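Local coordinates for protein CmeC (Campylobacter jejuni, PDB 4MT4) that forms a trimeric outer membrane channel that probably lets efflux substrates leave the cell, at residues L7-A12 / S277-L282; A94-A97 / P101-R104; L204-A209 / M409-Y414. All blocks are in the same frame, centred on the assembly; numbering follows the deposited sequence.

Contact 1: residues L7-A12 / S277-L282; sequences LNIPEA and SSLEKL
Leu7 and Ile9 meet Leu279 and Leu282 with branched aliphatic groups alone, so no ring or amide plane is presented across the interface. Beyond the two segments, Leu282, which is buried, touches Ala354 and Phe355 of helix 339-405, and Pro10 touches the same Phe355. The closest approach joins two methyl groups, Ile9 CD1 and Leu279 CD1, at 3.7 Å. Behind that methyl, Ile9 CG1 lies 4.1 Å from the same Leu279 CD1 and equally 4.1 Å from Leu282 CD2, which puts the ethyl branch of Ile9 against both leucines. The second torsion of Ile9 (118°) stands well away from a staggered value, and this goes with the placing of CD1 against Leu279. Beside it, Leu7 CD1 comes within 4.2 Å of Leu282 CG, the two leucines crossing at a slant, whereas Ile9 and Leu282 run past each other in opposite senses. The pattern follows from the backbones: the extended 7-12 segment turns Leu7 and Ile9, two residues apart, to one side, and helix 273-293 offers Leu279 and Leu282, three residues apart, on a common face. The N-terminal segment of this outer membrane factor is thus laid along the outside of the helical part of the protein, and no hydrogen bond joins segments 7-12 and 277-282. Leu7 also touches Thr283, next to Leu282, and Asn286, about one turn further on. From another side of the helix, Ser277 OG is hydrogen-bonded to Asp147 OD1 of helix 129-195, and farther along the N-terminal segment Ala12 packs on Leu240 of a second subunit.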
ATOM      1  N   LEU B   7      10.980   5.728 -29.697  1.00 54.09           N
ATOM      2  CA  LEU B   7      10.947   6.138 -28.299  1.00 67.19           C
ATOM      3  C   LEU B   7      11.774   7.400 -28.098  1.00 55.18           C
ATOM      4  O   LEU B   7      12.997   7.383 -28.241  1.00 59.89           O
ATOM      5  CB  LEU B   7      11.454   5.016 -27.394  1.00 51.31           C
ATOM      6  CG  LEU B   7      11.271   5.249 -25.896  1.00 56.16           C
ATOM      7  CD1 LEU B   7       9.799   5.431 -25.554  1.00 54.56           C
ATOM      8  CD2 LEU B   7      11.867   4.098 -25.113  1.00 53.23           C
ATOM      9  N   ASN B   8      11.097   8.495 -27.768  1.00 63.00           N
ATOM     10  CA  ASN B   8      11.754   9.788 -27.617  1.00 79.50           C
ATOM     11  C   ASN B   8      11.737  10.294 -26.180  1.00 76.84           C
ATOM     12  O   ASN B   8      10.839  11.035 -25.781  1.00 83.92           O
ATOM     13  CB  ASN B   8      11.101  10.821 -28.537  1.00 75.61           C
ATOM     14  CG  ASN B   8      11.216  10.450 -30.001  1.00 92.59           C
ATOM     15  OD1 ASN B   8      10.215  10.365 -30.712  1.00 83.92           O
ATOM     16  ND2 ASN B   8      12.442  10.217 -30.457  1.00 88.95           N
ATOM     17  N   ILE B   9      12.738   9.890 -25.406  1.00 77.11           N
ATOM     18  CA  ILE B   9      12.883  10.376 -24.044  1.00 75.32           C
ATOM     19  C   ILE B   9      13.627  11.705 -24.037  1.00 67.96           C
ATOM     20  O   ILE B   9      14.790  11.768 -24.434  1.00 63.64           O
ATOM     21  CB  ILE B   9      13.634   9.369 -23.155  1.00 63.57           C
ATOM     22  CG1 ILE B   9      12.923   8.016 -23.165  1.00 73.34           C
ATOM     23  CG2 ILE B   9      13.754   9.901 -21.734  1.00 71.98           C
ATOM     24  CD1 ILE B   9      13.768   6.895 -23.725  1.00 70.94           C
ATOM     25  N   PRO B  10      12.956  12.774 -23.587  1.00 89.71           N
ATOM     26  CA  PRO B  10      13.584  14.096 -23.501  1.00 89.86           C
ATOM     27  C   PRO B  10      14.741  14.103 -22.510  1.00 78.96           C
ATOM     28  O   PRO B  10      14.695  13.393 -21.505  1.00 74.61           O
ATOM     29  CB  PRO B  10      12.442  14.998 -23.023  1.00 77.97           C
ATOM     30  CG  PRO B  10      11.504  14.075 -22.321  1.00 79.55           C
ATOM     31  CD  PRO B  10      11.571  12.788 -23.086  1.00 90.74           C
ATOM     32  N   GLU B  11      15.768  14.895 -22.799  1.00 79.65           N
ATOM     33  CA  GLU B  11      16.952  14.950 -21.952  1.00 84.67           C
ATOM     34  C   GLU B  11      16.663  15.577 -20.595  1.00 66.81           C
ATOM     35  O   GLU B  11      15.858  16.501 -20.482  1.00 71.03           O
ATOM     36  CB  GLU B  11      18.070  15.731 -22.643  1.00 85.11           C
ATOM     37  CG  GLU B  11      18.597  15.093 -23.910  1.00 94.18           C
ATOM     38  CD  GLU B  11      19.842  15.787 -24.421  1.00108.32           C
ATOM     39  OE1 GLU B  11      20.717  16.122 -23.593  1.00112.20           O
ATOM     40  OE2 GLU B  11      19.942  16.007 -25.645  1.00107.60           O
ATOM     41  N   ALA B  12      17.328  15.062 -19.567  1.00 57.99           N
ATOM     42  CA  ALA B  12      17.283  15.666 -18.245  1.00 60.53           C
ATOM     43  C   ALA B  12      18.343  16.755 -18.160  1.00 57.98           C
ATOM     44  O   ALA B  12      19.539  16.470 -18.157  1.00 63.24           O
ATOM     45  CB  ALA B  12      17.492  14.618 -17.167  1.00 52.17           C
ATOM     46  N   SER B 277      15.121   1.139 -14.104  1.00 43.13           N
ATOM     47  CA  SER B 277      13.941   0.282 -14.083  1.00 45.19           C
ATOM     48  C   SER B 277      12.741   0.991 -14.694  1.00 46.02           C
ATOM     49  O   SER B 277      12.005   0.415 -15.496  1.00 43.32           O
ATOM     50  CB  SER B 277      13.614  -0.149 -12.653  1.00 45.03           C
ATOM     51  OG  SER B 277      12.325  -0.735 -12.581  1.00 41.49           O
ATOM     52  N   SER B 278      12.549   2.245 -14.302  1.00 41.23           N
ATOM     53  CA  SER B 278      11.439   3.038 -14.803  1.00 37.74           C
ATOM     54  C   SER B 278      11.590   3.283 -16.303  1.00 50.92           C
ATOM     55  O   SER B 278      10.601   3.367 -17.032  1.00 35.96           O
ATOM     56  CB  SER B 278      11.349   4.361 -14.044  1.00 45.22           C
ATOM     57  OG  SER B 278      10.116   5.010 -14.285  1.00 58.29           O
ATOM     58  N   LEU B 279      12.835   3.389 -16.757  1.00 40.09           N
ATOM     59  CA  LEU B 279      13.119   3.572 -18.173  1.00 38.16           C
ATOM     60  C   LEU B 279      12.721   2.335 -18.975  1.00 51.62           C
ATOM     61  O   LEU B 279      12.018   2.436 -19.979  1.00 43.15           O
ATOM     62  CB  LEU B 279      14.601   3.878 -18.392  1.00 47.63           C
ATOM     63  CG  LEU B 279      15.037   4.025 -19.851  1.00 55.65           C
ATOM     64  CD1 LEU B 279      14.493   5.319 -20.436  1.00 52.45           C
ATOM     65  CD2 LEU B 279      16.554   3.950 -19.998  1.00 64.75           C
ATOM     66  N   GLU B 280      13.167   1.169 -18.516  1.00 40.76           N
ATOM     67  CA  GLU B 280      12.912  -0.086 -19.217  1.00 47.28           C
ATOM     68  C   GLU B 280      11.430  -0.427 -19.277  1.00 47.03           C
ATOM     69  O   GLU B 280      10.961  -1.022 -20.247  1.00 45.25           O
ATOM     70  CB  GLU B 280      13.678  -1.231 -18.552  1.00 33.49           C
ATOM     71  CG  GLU B 280      15.188  -1.122 -18.685  1.00 34.08           C
ATOM     72  CD  GLU B 280      15.685  -1.351 -20.103  1.00 55.49           C
ATOM     73  OE1 GLU B 280      14.911  -1.851 -20.950  1.00 52.00           O
ATOM     74  OE2 GLU B 280      16.863  -1.036 -20.371  1.00 58.04           O
ATOM     75  N   LYS B 281      10.695  -0.051 -18.237  1.00 43.90           N
ATOM     76  CA  LYS B 281       9.258  -0.280 -18.211  1.00 49.67           C
ATOM     77  C   LYS B 281       8.551   0.628 -19.211  1.00 51.05           C
ATOM     78  O   LYS B 281       7.447   0.328 -19.666  1.00 43.49           O
ATOM     79  CB  LYS B 281       8.707  -0.063 -16.804  1.00 41.11           C
ATOM     80  CG  LYS B 281       9.140  -1.134 -15.817  1.00 50.71           C
ATOM     81  CD  LYS B 281       8.612  -0.863 -14.424  1.00 45.73           C
ATOM     82  CE  LYS B 281       9.110  -1.906 -13.434  1.00 51.60           C
ATOM     83  NZ  LYS B 281       8.576  -1.682 -12.062  1.00 61.37           N
ATOM     84  N   LEU B 282       9.202   1.733 -19.559  1.00 48.17           N
ATOM     85  CA  LEU B 282       8.662   2.659 -20.547  1.00 40.23           C
ATOM     86  C   LEU B 282       8.845   2.120 -21.965  1.00 44.99           C
ATOM     87  O   LEU B 282       7.923   2.182 -22.779  1.00 41.19           O
ATOM     88  CB  LEU B 282       9.320   4.033 -20.415  1.00 41.10           C
ATOM     89  CG  LEU B 282       8.988   5.068 -21.493  1.00 42.15           C
ATOM     90  CD1 LEU B 282       7.485   5.306 -21.582  1.00 35.63           C
ATOM     91  CD2 LEU B 282       9.730   6.368 -21.231  1.00 45.62           C
TER

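Contact 2: residues A94-A97 / P101-R104; sequences AKTA and PSNR
This is a short-range contact at the loop that joins strands 84-96 and 109-124, where Thr96, the last residue of strand 84-96, and Ala97 just after it meet Ser102 and Asn103. One side-chain-to-backbone hydrogen bond holds it: Asn103 ND2 donates to Ala97 O at 2.9 Å. The N-H...O angle is 154°, so the bond is moderately straight, but ND2 sits above the carbonyl plane of Ala97, 52° out of it. On the donor side the geometry is flatter, since the oxygen lies close to the amide plane of Asn103. With CG anti to the backbone N (chi1 -162°), the amide of Asn103 swings across to Ala97, and its CB also comes within 3.3 Å of Ala97 O. The same amide is held by further partners: ND2 donates as well to Glu107 O, and OD1 is hydrogen-bonded to Thr105 OG1, which together should limit its rotation. Beside this polar grip lies weaker packing. Thr96 CG2 is 4.0 Å from Asn103 CB and 4.0 Å from Ser102 OG, and the Thr96 and Asn103 side chains run past each other in opposite directions. Thr96 keeps its backbone pairing with Ser109, while Lys95 O is hydrogen-bonded to Thr323 OG1 of the third subunit, whose strand continues the antiparallel sheet. The arrangement is that of a long beta-hairpin connection in which an asparagine amide bonds to the backbone just past the first strand, at the rim of the trimeric beta barrel to which each subunit gives four strands.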
ATOM      1  N   ALA B  94     -19.642 -42.275 -36.831  1.00 43.80           N
ATOM      2  CA  ALA B  94     -20.808 -41.424 -37.039  1.00 38.82           C
ATOM      3  C   ALA B  94     -21.920 -42.116 -37.815  1.00 50.63           C
ATOM      4  O   ALA B  94     -21.672 -42.804 -38.805  1.00 47.79           O
ATOM      5  CB  ALA B  94     -20.399 -40.145 -37.754  1.00 33.95           C
ATOM      6  N   LYS B  95     -23.150 -41.929 -37.350  1.00 47.03           N
ATOM      7  CA  LYS B  95     -24.322 -42.329 -38.113  1.00 43.72           C
ATOM      8  C   LYS B  95     -24.831 -41.128 -38.895  1.00 50.21           C
ATOM      9  O   LYS B  95     -25.553 -40.287 -38.360  1.00 47.09           O
ATOM     10  CB  LYS B  95     -25.425 -42.877 -37.207  1.00 48.12           C
ATOM     11  CG  LYS B  95     -26.685 -43.276 -37.963  1.00 44.60           C
ATOM     12  CD  LYS B  95     -27.766 -43.834 -37.047  1.00 42.70           C
ATOM     13  CE  LYS B  95     -28.592 -42.732 -36.405  1.00 58.57           C
ATOM     14  NZ  LYS B  95     -29.688 -43.294 -35.564  1.00 55.68           N
ATOM     15  N   THR B  96     -24.436 -41.041 -40.159  1.00 44.92           N
ATOM     16  CA  THR B  96     -24.859 -39.936 -41.005  1.00 42.74           C
ATOM     17  C   THR B  96     -26.293 -40.155 -41.467  1.00 49.70           C
ATOM     18  O   THR B  96     -26.626 -41.201 -42.023  1.00 49.48           O
ATOM     19  CB  THR B  96     -23.929 -39.772 -42.219  1.00 49.55           C
ATOM     20  OG1 THR B  96     -22.606 -39.458 -41.763  1.00 41.79           O
ATOM     21  CG2 THR B  96     -24.424 -38.655 -43.122  1.00 48.75           C
ATOM     22  N   ALA B  97     -27.142 -39.164 -41.215  1.00 46.07           N
ATOM     23  CA  ALA B  97     -28.560 -39.267 -41.534  1.00 46.13           C
ATOM     24  C   ALA B  97     -28.796 -39.370 -43.034  1.00 46.44           C
ATOM     25  O   ALA B  97     -27.939 -38.997 -43.835  1.00 53.11           O
ATOM     26  CB  ALA B  97     -29.313 -38.076 -40.965  1.00 41.28           C
ATOM     27  N   PRO B 101     -27.201 -33.529 -46.220  1.00 59.63           N
ATOM     28  CA  PRO B 101     -26.792 -33.107 -47.567  1.00 50.27           C
ATOM     29  C   PRO B 101     -25.551 -33.837 -48.081  1.00 59.04           C
ATOM     30  O   PRO B 101     -25.362 -33.953 -49.292  1.00 67.63           O
ATOM     31  CB  PRO B 101     -26.503 -31.611 -47.391  1.00 47.41           C
ATOM     32  CG  PRO B 101     -27.310 -31.207 -46.210  1.00 56.33           C
ATOM     33  CD  PRO B 101     -27.285 -32.389 -45.291  1.00 51.50           C
ATOM     34  N   SER B 102     -24.717 -34.320 -47.166  1.00 54.70           N
ATOM     35  CA  SER B 102     -23.502 -35.031 -47.541  1.00 61.34           C
ATOM     36  C   SER B 102     -23.792 -36.487 -47.900  1.00 68.99           C
ATOM     37  O   SER B 102     -22.957 -37.166 -48.497  1.00 76.06           O
ATOM     38  CB  SER B 102     -22.473 -34.964 -46.411  1.00 63.79           C
ATOM     39  OG  SER B 102     -22.996 -35.508 -45.211  1.00 64.57           O
ATOM     40  N   ASN B 103     -24.978 -36.962 -47.533  1.00 64.40           N
ATOM     41  CA  ASN B 103     -25.372 -38.337 -47.820  1.00 50.12           C
ATOM     42  C   ASN B 103     -26.071 -38.452 -49.173  1.00 66.02           C
ATOM     43  O   ASN B 103     -27.156 -37.907 -49.368  1.00 53.32           O
ATOM     44  CB  ASN B 103     -26.282 -38.874 -46.711  1.00 48.91           C
ATOM     45  CG  ASN B 103     -26.373 -40.390 -46.708  1.00 56.26           C
ATOM     46  OD1 ASN B 103     -26.101 -41.046 -47.713  1.00 64.28           O
ATOM     47  ND2 ASN B 103     -26.760 -40.955 -45.568  1.00 52.75           N
ATOM     48  N   ARG B 104     -25.442 -39.168 -50.102  1.00 65.28           N
ATOM     49  CA  ARG B 104     -25.988 -39.337 -51.446  1.00 75.19           C
ATOM     50  C   ARG B 104     -26.559 -40.735 -51.666  1.00 66.07           C
ATOM     51  O   ARG B 104     -27.128 -41.019 -52.721  1.00 70.57           O
ATOM     52  CB  ARG B 104     -24.915 -39.055 -52.500  1.00 86.63           C
ATOM     53  CG  ARG B 104     -24.469 -37.605 -52.582  1.00 82.10           C
ATOM     54  CD  ARG B 104     -22.997 -37.464 -52.244  1.00 97.62           C
ATOM     55  NE  ARG B 104     -22.190 -38.488 -52.901  1.00122.57           N
ATOM     56  CZ  ARG B 104     -21.668 -38.364 -54.117  1.00121.38           C
ATOM     57  NH1 ARG B 104     -21.865 -37.257 -54.819  1.00110.91           N
ATOM     58  NH2 ARG B 104     -20.948 -39.352 -54.631  1.00118.57           N
TER

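Contact 3: residues L204-A209 / M409-Y414; sequences LAQARA and MSLQDY
Gln206 reaches from helix 201-236 toward Leu411 and Gln412 at the start of helix 411-445. Its CB rests 4.2 Å from Leu411 CD2. Beyond CB the chain leaves with CG beside the backbone N (chi1 -72°) and stays extended, which carries the amide past Leu411 to Gln412. There the two ends of the amide differ: OE1 lies 4.0 Å from Gln412 CB, while NE2 is 3.8 Å from that carbon and 3.5 Å from Gln412 OE1. The two amide planes stand 83° apart, nearly perpendicular, and no hydrogen bond forms between them. Leu411 meanwhile sets CD2 at 4.1 Å from Ala207 N and 4.2 Å from Ala207 CB, and so touches both Gln206 CB and Ala207; its other neighbours include Tyr404 of helix 339-405. Ser410 occupies the N-cap position of helix 411-445, where Ser410 OG accepts from Asp413 N at 3.3 Å. The contact thus joins the second helices of two helical hairpins, 129-195/201-236 and 339-405/411-445, near their turns, at the end of the helical barrel remote from the strands. Gln412 packs further on Glu416 of the third subunit. Chemically, the join rests on apolar packing and a loose, probably dipolar approach of two amides, with neither a salt bridge nor a hydrogen bond to fix the spacing.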
ATOM      1  N   LEU B 204      12.795  14.793  50.486  1.00 47.74           N
ATOM      2  CA  LEU B 204      12.715  13.348  50.314  1.00 48.01           C
ATOM      3  C   LEU B 204      11.773  12.993  49.165  1.00 54.70           C
ATOM      4  O   LEU B 204      12.020  12.048  48.415  1.00 50.32           O
ATOM      5  CB  LEU B 204      12.248  12.675  51.605  1.00 39.12           C
ATOM      6  CG  LEU B 204      12.119  11.151  51.560  1.00 49.50           C
ATOM      7  CD1 LEU B 204      13.473  10.504  51.307  1.00 49.98           C
ATOM      8  CD2 LEU B 204      11.491  10.619  52.839  1.00 46.81           C
ATOM      9  N   ALA B 205      10.697  13.762  49.031  1.00 54.08           N
ATOM     10  CA  ALA B 205       9.730  13.541  47.964  1.00 47.71           C
ATOM     11  C   ALA B 205      10.328  13.895  46.608  1.00 58.29           C
ATOM     12  O   ALA B 205      10.021  13.259  45.599  1.00 56.61           O
ATOM     13  CB  ALA B 205       8.465  14.349  48.217  1.00 43.73           C
ATOM     14  N   GLN B 206      11.187  14.910  46.588  1.00 52.36           N
ATOM     15  CA  GLN B 206      11.850  15.324  45.357  1.00 54.21           C
ATOM     16  C   GLN B 206      12.868  14.284  44.906  1.00 59.49           C
ATOM     17  O   GLN B 206      13.038  14.043  43.711  1.00 56.18           O
ATOM     18  CB  GLN B 206      12.530  16.681  45.537  1.00 41.83           C
ATOM     19  CG  GLN B 206      11.562  17.851  45.632  1.00 63.05           C
ATOM     20  CD  GLN B 206      12.269  19.192  45.676  1.00 58.04           C
ATOM     21  OE1 GLN B 206      13.310  19.339  46.317  1.00 61.57           O
ATOM     22  NE2 GLN B 206      11.708  20.177  44.985  1.00 64.57           N
ATOM     23  N   ALA B 207      13.544  13.669  45.870  1.00 46.52           N
ATOM     24  CA  ALA B 207      14.508  12.615  45.577  1.00 55.03           C
ATOM     25  C   ALA B 207      13.795  11.355  45.096  1.00 60.80           C
ATOM     26  O   ALA B 207      14.311  10.619  44.255  1.00 47.14           O
ATOM     27  CB  ALA B 207      15.356  12.313  46.804  1.00 44.12           C
ATOM     28  N   ARG B 208      12.603  11.118  45.633  1.00 52.57           N
ATOM     29  CA  ARG B 208      11.816   9.949  45.260  1.00 50.41           C
ATOM     30  C   ARG B 208      11.172  10.132  43.889  1.00 61.87           C
ATOM     31  O   ARG B 208      11.162   9.210  43.073  1.00 46.62           O
ATOM     32  CB  ARG B 208      10.745   9.665  46.314  1.00 41.31           C
ATOM     33  CG  ARG B 208       9.777   8.557  45.932  1.00 60.93           C
ATOM     34  CD  ARG B 208       9.313   7.770  47.147  1.00 69.88           C
ATOM     35  NE  ARG B 208       9.846   6.410  47.139  1.00 85.37           N
ATOM     36  CZ  ARG B 208       9.234   5.372  46.580  1.00 81.40           C
ATOM     37  NH1 ARG B 208       8.059   5.532  45.985  1.00 92.08           N
ATOM     38  NH2 ARG B 208       9.793   4.170  46.617  1.00 96.99           N
ATOM     39  N   ALA B 209      10.636  11.324  43.644  1.00 54.37           N
ATOM     40  CA  ALA B 209      10.052  11.658  42.349  1.00 54.78           C
ATOM     41  C   ALA B 209      11.102  11.541  41.253  1.00 58.57           C
ATOM     42  O   ALA B 209      10.823  11.063  40.155  1.00 60.14           O
ATOM     43  CB  ALA B 209       9.460  13.059  42.372  1.00 43.18           C
ATOM     44  N   MET B 409      23.879  24.402  47.423  1.00 57.38           N
ATOM     45  CA  MET B 409      22.889  24.326  46.355  1.00 55.26           C
ATOM     46  C   MET B 409      21.734  23.419  46.761  1.00 45.84           C
ATOM     47  O   MET B 409      21.944  22.345  47.325  1.00 49.19           O
ATOM     48  CB  MET B 409      23.524  23.829  45.053  1.00 50.55           C
ATOM     49  CG  MET B 409      22.531  23.686  43.905  1.00 63.13           C
ATOM     50  SD  MET B 409      23.283  23.212  42.335  1.00 57.86           S
ATOM     51  CE  MET B 409      24.277  24.658  41.977  1.00 52.83           C
ATOM     52  N   SER B 410      20.513  23.860  46.475  1.00 40.43           N
ATOM     53  CA  SER B 410      19.322  23.077  46.781  1.00 55.80           C
ATOM     54  C   SER B 410      19.309  21.778  45.983  1.00 59.02           C
ATOM     55  O   SER B 410      19.902  21.695  44.907  1.00 47.12           O
ATOM     56  CB  SER B 410      18.057  23.886  46.486  1.00 50.25           C
ATOM     57  OG  SER B 410      17.938  24.147  45.098  1.00 57.30           O
ATOM     58  N   LEU B 411      18.636  20.766  46.523  1.00 59.59           N
ATOM     59  CA  LEU B 411      18.515  19.476  45.856  1.00 65.47           C
ATOM     60  C   LEU B 411      17.824  19.622  44.506  1.00 56.21           C
ATOM     61  O   LEU B 411      18.207  18.985  43.527  1.00 54.10           O
ATOM     62  CB  LEU B 411      17.745  18.490  46.736  1.00 60.05           C
ATOM     63  CG  LEU B 411      17.424  17.121  46.129  1.00 58.24           C
ATOM     64  CD1 LEU B 411      18.695  16.331  45.850  1.00 54.72           C
ATOM     65  CD2 LEU B 411      16.485  16.338  47.033  1.00 45.14           C
ATOM     66  N   GLN B 412      16.807  20.478  44.470  1.00 54.28           N
ATOM     67  CA  GLN B 412      16.039  20.736  43.258  1.00 49.42           C
ATOM     68  C   GLN B 412      16.914  21.262  42.123  1.00 64.90           C
ATOM     69  O   GLN B 412      16.832  20.782  40.991  1.00 68.22           O
ATOM     70  CB  GLN B 412      14.915  21.729  43.553  1.00 62.34           C
ATOM     71  CG  GLN B 412      14.130  22.166  42.334  1.00 75.95           C
ATOM     72  CD  GLN B 412      13.046  23.168  42.675  1.00 96.28           C
ATOM     73  OE1 GLN B 412      12.722  23.373  43.844  1.00 78.84           O
ATOM     74  NE2 GLN B 412      12.482  23.802  41.653  1.00 97.12           N
ATOM     75  N   ASP B 413      17.749  22.250  42.433  1.00 58.60           N
ATOM     76  CA  ASP B 413      18.674  22.807  41.452  1.00 55.67           C
ATOM     77  C   ASP B 413      19.709  21.773  41.017  1.00 61.47           C
ATOM     78  O   ASP B 413      20.154  21.770  39.871  1.00 51.45           O
ATOM     79  CB  ASP B 413      19.376  24.046  42.013  1.00 53.62           C
ATOM     80  CG  ASP B 413      18.519  25.293  41.925  1.00 64.95           C
ATOM     81  OD1 ASP B 413      17.292  25.165  41.733  1.00 79.53           O
ATOM     82  OD2 ASP B 413      19.074  26.406  42.050  1.00 72.30           O
ATOM     83  N   TYR B 414      20.084  20.890  41.938  1.00 43.49           N
ATOM     84  CA  TYR B 414      21.073  19.859  41.645  1.00 53.17           C
ATOM     85  C   TYR B 414      20.501  18.781  40.726  1.00 60.07           C
ATOM     86  O   TYR B 414      21.155  18.358  39.773  1.00 49.12           O
ATOM     87  CB  TYR B 414      21.589  19.231  42.941  1.00 43.48           C
ATOM     88  CG  TYR B 414      22.424  17.988  42.725  1.00 44.70           C
ATOM     89  CD1 TYR B 414      23.630  18.049  42.038  1.00 51.59           C
ATOM     90  CD2 TYR B 414      22.009  16.757  43.214  1.00 59.29           C
ATOM     91  CE1 TYR B 414      24.394  16.915  41.838  1.00 49.33           C
ATOM     92  CE2 TYR B 414      22.767  15.620  43.021  1.00 59.33           C
ATOM     93  CZ  TYR B 414      23.959  15.704  42.332  1.00 52.14           C
ATOM     94  OH  TYR B 414      24.721  14.574  42.135  1.00 76.52           O
TER

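In the fold
Starting from the N terminus, segment 7-12 opens the longest closure, which contact 1 completes only when the chain reaches helix 273-293. Well within that span, contact 2 closes a short loop between strands 84-96 and 109-124. Segment 204-209 comes later, still before 277-282, but its partner 409-414 lies beyond it, so contacts 1 and 3 cross, whereas contact 2 precedes contact 3 in series. Contact 1 ties the leading segment to the helical body, contact 2 belongs to the beta barrel, and contact 3 ties helix 201-236 to helix 411-445. Contacts 2 and 3, with centres about 113 Å apart, both touch the third subunit.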